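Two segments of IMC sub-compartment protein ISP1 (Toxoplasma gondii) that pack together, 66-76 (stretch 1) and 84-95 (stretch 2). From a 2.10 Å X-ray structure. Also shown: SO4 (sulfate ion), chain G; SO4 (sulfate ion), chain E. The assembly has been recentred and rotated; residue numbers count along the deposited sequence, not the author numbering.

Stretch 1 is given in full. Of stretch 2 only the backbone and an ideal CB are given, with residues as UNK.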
# COMPACT_ATOMS: atom_id res chain seq x y z
N LYS A 66 11.84 -0.61 -0.45
CA LYS A 66 12.80 -0.41 0.60
C LYS A 66 12.10 -0.27 1.97
O LYS A 66 12.62 -0.71 2.98
CB LYS A 66 13.59 0.86 0.28
CG LYS A 66 14.78 1.15 1.17
CD LYS A 66 15.37 2.51 0.77
CE LYS A 66 15.97 3.26 1.95
NZ LYS A 66 16.94 2.41 2.69
N ALA A 67 10.93 0.35 1.98
CA ALA A 67 10.26 0.69 3.25
C ALA A 67 8.77 0.95 3.01
O ALA A 67 8.39 1.41 1.94
CB ALA A 67 10.91 1.93 3.87
N LEU A 68 7.96 0.82 4.03
CA LEU A 68 6.61 1.27 3.95
C LEU A 68 6.39 2.42 4.88
O LEU A 68 6.62 2.31 6.03
CB LEU A 68 5.62 0.15 4.22
CG LEU A 68 5.72 -1.12 3.42
CD1 LEU A 68 5.24 -2.28 4.23
CD2 LEU A 68 5.07 -1.06 2.08
N LEU A 69 5.90 3.52 4.34
CA LEU A 69 5.53 4.67 5.13
C LEU A 69 4.06 4.53 5.53
O LEU A 69 3.19 4.49 4.68
CB LEU A 69 5.71 5.93 4.29
CG LEU A 69 7.03 6.12 3.54
CD1 LEU A 69 7.21 7.52 2.98
CD2 LEU A 69 8.20 5.75 4.42
N HIS A 70 3.79 4.40 6.82
CA HIS A 70 2.42 4.29 7.31
C HIS A 70 1.99 5.22 8.44
O HIS A 70 0.83 5.53 8.55
CB HIS A 70 2.10 2.85 7.65
CG HIS A 70 2.98 2.27 8.71
ND1 HIS A 70 2.56 2.07 10.00
CD2 HIS A 70 4.27 1.87 8.66
CE1 HIS A 70 3.55 1.56 10.70
NE2 HIS A 70 4.60 1.44 9.92
N THR A 71 2.91 5.61 9.31
CA THR A 71 2.59 6.51 10.42
C THR A 71 2.36 7.93 9.92
O THR A 71 2.94 8.34 8.93
CB THR A 71 3.65 6.53 11.53
OG1 THR A 71 4.79 7.28 11.08
CG2 THR A 71 4.07 5.12 11.94
N ARG A 72 1.54 8.68 10.63
CA ARG A 72 1.32 10.06 10.26
C ARG A 72 2.63 10.81 9.96
O ARG A 72 2.74 11.47 8.91
CB ARG A 72 0.50 10.81 11.32
CG ARG A 72 0.27 12.28 10.99
CD ARG A 72 -0.53 12.98 12.09
NE ARG A 72 -1.11 14.24 11.60
CZ ARG A 72 -2.28 14.32 10.97
NH1 ARG A 72 -2.98 13.22 10.73
NH2 ARG A 72 -2.73 15.50 10.55
N ASP A 73 3.61 10.70 10.85
CA ASP A 73 4.89 11.45 10.69
C ASP A 73 5.73 11.04 9.45
O ASP A 73 6.30 11.90 8.78
CB ASP A 73 5.73 11.37 11.97
CG ASP A 73 5.22 12.34 13.09
OD1 ASP A 73 4.35 13.19 12.81
OD2 ASP A 73 5.72 12.24 14.23
N GLN A 74 5.83 9.74 9.20
CA GLN A 74 6.41 9.17 7.98
C GLN A 74 5.75 9.73 6.70
O GLN A 74 6.41 10.20 5.83
CB GLN A 74 6.28 7.62 7.99
CG GLN A 74 7.14 6.92 9.05
CD GLN A 74 6.79 5.46 9.20
OE1 GLN A 74 5.71 5.01 8.79
NE2 GLN A 74 7.69 4.70 9.81
N LEU A 75 4.45 9.73 6.66
CA LEU A 75 3.71 10.23 5.50
C LEU A 75 3.78 11.78 5.32
O LEU A 75 3.82 12.28 4.19
CB LEU A 75 2.25 9.76 5.59
CG LEU A 75 2.07 8.25 5.39
CD1 LEU A 75 0.64 7.85 5.76
CD2 LEU A 75 2.39 7.86 3.94
N GLN A 76 3.87 12.51 6.40
CA GLN A 76 4.08 13.96 6.37
C GLN A 76 5.37 14.39 5.65
O GLN A 76 5.40 15.42 5.09
CB GLN A 76 3.99 14.57 7.77
CG GLN A 76 2.62 14.49 8.43
CD GLN A 76 1.64 15.52 7.91
OE1 GLN A 76 1.59 15.75 6.75
NE2 GLN A 76 0.93 16.16 8.79
N UNK A 84 -2.37 12.72 2.66
CA UNK A 84 -2.02 11.33 2.82
C UNK A 84 -2.44 10.81 4.20
O UNK A 84 -2.54 9.59 4.41
CB UNK A 84 -0.52 11.14 2.61
N UNK A 85 -2.53 11.71 5.18
CA UNK A 85 -2.57 11.27 6.58
C UNK A 85 -3.91 11.30 7.31
O UNK A 85 -4.14 10.51 8.22
CB UNK A 85 -1.59 12.14 7.38
N UNK A 86 -4.79 12.21 6.91
CA UNK A 86 -5.99 12.49 7.69
C UNK A 86 -6.98 11.32 7.82
O UNK A 86 -7.65 11.20 8.84
CB UNK A 86 -6.71 13.68 7.06
N UNK A 87 -7.09 10.50 6.79
CA UNK A 87 -7.92 9.30 6.89
C UNK A 87 -7.18 8.08 7.44
O UNK A 87 -7.78 7.01 7.60
CB UNK A 87 -8.49 8.96 5.51
N UNK A 88 -5.88 8.21 7.73
CA UNK A 88 -5.08 7.07 8.23
C UNK A 88 -5.38 5.80 7.45
O UNK A 88 -5.37 4.71 8.02
CB UNK A 88 -5.35 6.83 9.72
N UNK A 89 -5.64 5.95 6.15
CA UNK A 89 -5.86 4.81 5.27
C UNK A 89 -4.76 4.60 4.20
O UNK A 89 -4.91 3.78 3.32
CB UNK A 89 -7.21 4.98 4.58
N UNK A 90 -3.66 5.36 4.29
CA UNK A 90 -2.64 5.33 3.25
C UNK A 90 -1.36 4.54 3.66
O UNK A 90 -0.88 4.67 4.78
CB UNK A 90 -2.26 6.77 2.88
N UNK A 91 -0.84 3.73 2.75
CA UNK A 91 0.54 3.29 2.84
C UNK A 91 1.28 3.74 1.58
O UNK A 91 0.82 3.47 0.44
CB UNK A 91 0.62 1.77 3.02
N UNK A 92 2.44 4.35 1.77
CA UNK A 92 3.31 4.68 0.62
C UNK A 92 4.44 3.69 0.50
O UNK A 92 5.11 3.38 1.48
CB UNK A 92 3.88 6.09 0.75
N UNK A 93 4.68 3.23 -0.73
CA UNK A 93 5.83 2.39 -1.00
C UNK A 93 7.02 3.26 -1.28
O UNK A 93 7.06 3.97 -2.30
CB UNK A 93 5.57 1.44 -2.17
N UNK A 94 7.99 3.19 -0.40
CA UNK A 94 9.25 3.86 -0.60
C UNK A 94 10.13 2.91 -1.40
O UNK A 94 10.45 1.85 -0.95
CB UNK A 94 9.90 4.26 0.73
N UNK A 95 10.51 3.33 -2.59
CA UNK A 95 11.21 2.46 -3.52
C UNK A 95 12.74 2.57 -3.45
O UNK A 95 13.25 3.63 -3.33
CB UNK A 95 10.74 2.77 -4.94
S SO4 G . 0.29 17.34 12.04
O1 SO4 G . 0.14 17.77 13.46
O2 SO4 G . 1.34 18.18 11.35
O3 SO4 G . -1.04 17.52 11.38
O4 SO4 G . 0.72 15.91 11.99
S SO4 E . 7.98 1.03 11.32
O1 SO4 E . 7.84 0.96 12.80
O2 SO4 E . 7.96 2.43 10.92
O3 SO4 E . 6.86 0.30 10.68
O4 SO4 E . 9.23 0.40 10.91

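Position 84 points its CA-to-CB bond toward the helix of stretch 1, its ideal CB 4.3 Å from Leu75 CB. An apolar side chain would suit, and several could serve. It is Leu84, which contributes an apolar chain packed against Leu75.

Position 85 also points toward the helix, its ideal CB 3.8 Å from Arg72 NH1, with Leu75 and Gln76 nearby. A compact aliphatic residue could touch all three. Val85 does: its CG1 lies 3.5 Å from Leu75 CB, and its CG2 sits over one face of the Arg72 guanidinium, 3.4 Å from Arg72 NH1, leaving the edge of that group free for polar partners.

Position 86 starts sideways, but its ideal CB is 5.3 Å from Arg72 NH1, so an acidic or polar chain that bends inward would be rewarded. Asp86 forms a salt bridge, Arg72 NH2 donating to Asp86 OD1 at 3.1 Å.

Position 87 points away and could take many residues; Asp87 turns back on its own loop, its OD1 accepting from the backbone N of position 89 at 2.7 Å.

Position 88 closes a type I turn with positive phi and psi (44/35), which favours Gly, Asn or Asp but does not exclude others. A longer acid could still reach toward Arg72. Glu88 does so through water 1, which accepts from Arg72 NH1 (2.9 Å) and donates to Glu88 OE2 (2.6 Å).

Position 89 points away, so stretch 1 imposes little; Ser89 OG donates to Asp87 O at 3.0 Å.

At 90 the ideal CB is 4.2 Å from Leu75 CD1, inviting a small or medium apolar group. Cys90 places SG 4.1 Å from Leu75 CD2.

The extended backbone at 91 suits a beta-branched residue, and Leu68 offers an apolar neighbour. Val91 CG1 packs 3.9 Å from Leu68 CB.

Position 92 pairs with Leu69 in an antiparallel bridge, with 3.0 Å hydrogen bonds from Leu69 N to its O and from its N to Leu69 O. Its ideal CB is already 3.9 Å from Leu75 CD2 and 4.0 Å from Leu69 CB, so a small residue fits. Ala92 fills the place with a methyl.

Position 93 shares a sheet face with Leu68, where a longer aliphatic chain could reach; Leu93 CD2 meets Leu68 CD2 at 3.6 Å.

Position 94 lies on the face of Ala67 and Leu69. Small Ala67 leaves room for a broad side chain, aromatic or long aliphatic. His94 sets its ring edge toward Ala67 CB, while His94 N donates to Ala67 O at 3.0 Å.

Position 95 points away, leaving the choice open; it is Leu95.

Stretch 2, residues 84-95: LVDDESCVALHL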
# COMPACT_ATOMS: atom_id res chain seq x y z
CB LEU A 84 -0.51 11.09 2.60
CG LEU A 84 0.10 11.48 1.24
CD1 LEU A 84 1.53 11.03 1.10
CD2 LEU A 84 -0.75 11.00 0.06
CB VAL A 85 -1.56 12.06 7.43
CG1 VAL A 85 -0.15 11.87 6.91
CG2 VAL A 85 -1.94 13.54 7.48
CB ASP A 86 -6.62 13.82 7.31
CG ASP A 86 -5.86 15.00 7.91
OD1 ASP A 86 -5.38 14.87 9.06
OD2 ASP A 86 -5.72 16.04 7.25
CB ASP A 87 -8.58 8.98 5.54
CG ASP A 87 -7.59 8.54 4.49
OD1 ASP A 87 -6.44 8.23 4.84
OD2 ASP A 87 -7.97 8.50 3.31
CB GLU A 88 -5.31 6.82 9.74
CG GLU A 88 -4.92 7.99 10.63
CD GLU A 88 -6.02 9.04 10.77
OE1 GLU A 88 -7.23 8.76 10.46
OE2 GLU A 88 -5.68 10.15 11.24
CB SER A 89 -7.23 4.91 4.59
OG SER A 89 -8.24 4.90 5.58
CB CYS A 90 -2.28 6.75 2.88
SG CYS A 90 -0.92 6.90 1.73
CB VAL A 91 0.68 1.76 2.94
CG1 VAL A 91 2.09 1.39 3.31
CG2 VAL A 91 -0.32 1.17 3.94
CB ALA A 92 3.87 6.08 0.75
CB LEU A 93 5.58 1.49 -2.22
CG LEU A 93 4.23 0.81 -2.35
CD1 LEU A 93 4.15 0.16 -3.72
CD2 LEU A 93 4.03 -0.22 -1.23
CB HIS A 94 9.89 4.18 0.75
CG HIS A 94 11.11 5.02 0.66
ND1 HIS A 94 12.07 5.03 1.64
CD2 HIS A 94 11.53 5.88 -0.28
CE1 HIS A 94 13.04 5.85 1.29
NE2 HIS A 94 12.73 6.38 0.13
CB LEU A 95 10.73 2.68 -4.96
CG LEU A 95 9.23 2.68 -5.17
CD1 LEU A 95 8.82 3.04 -6.57
CD2 LEU A 95 8.63 1.38 -4.73
O HOH W 1 -3.12 10.41 11.42
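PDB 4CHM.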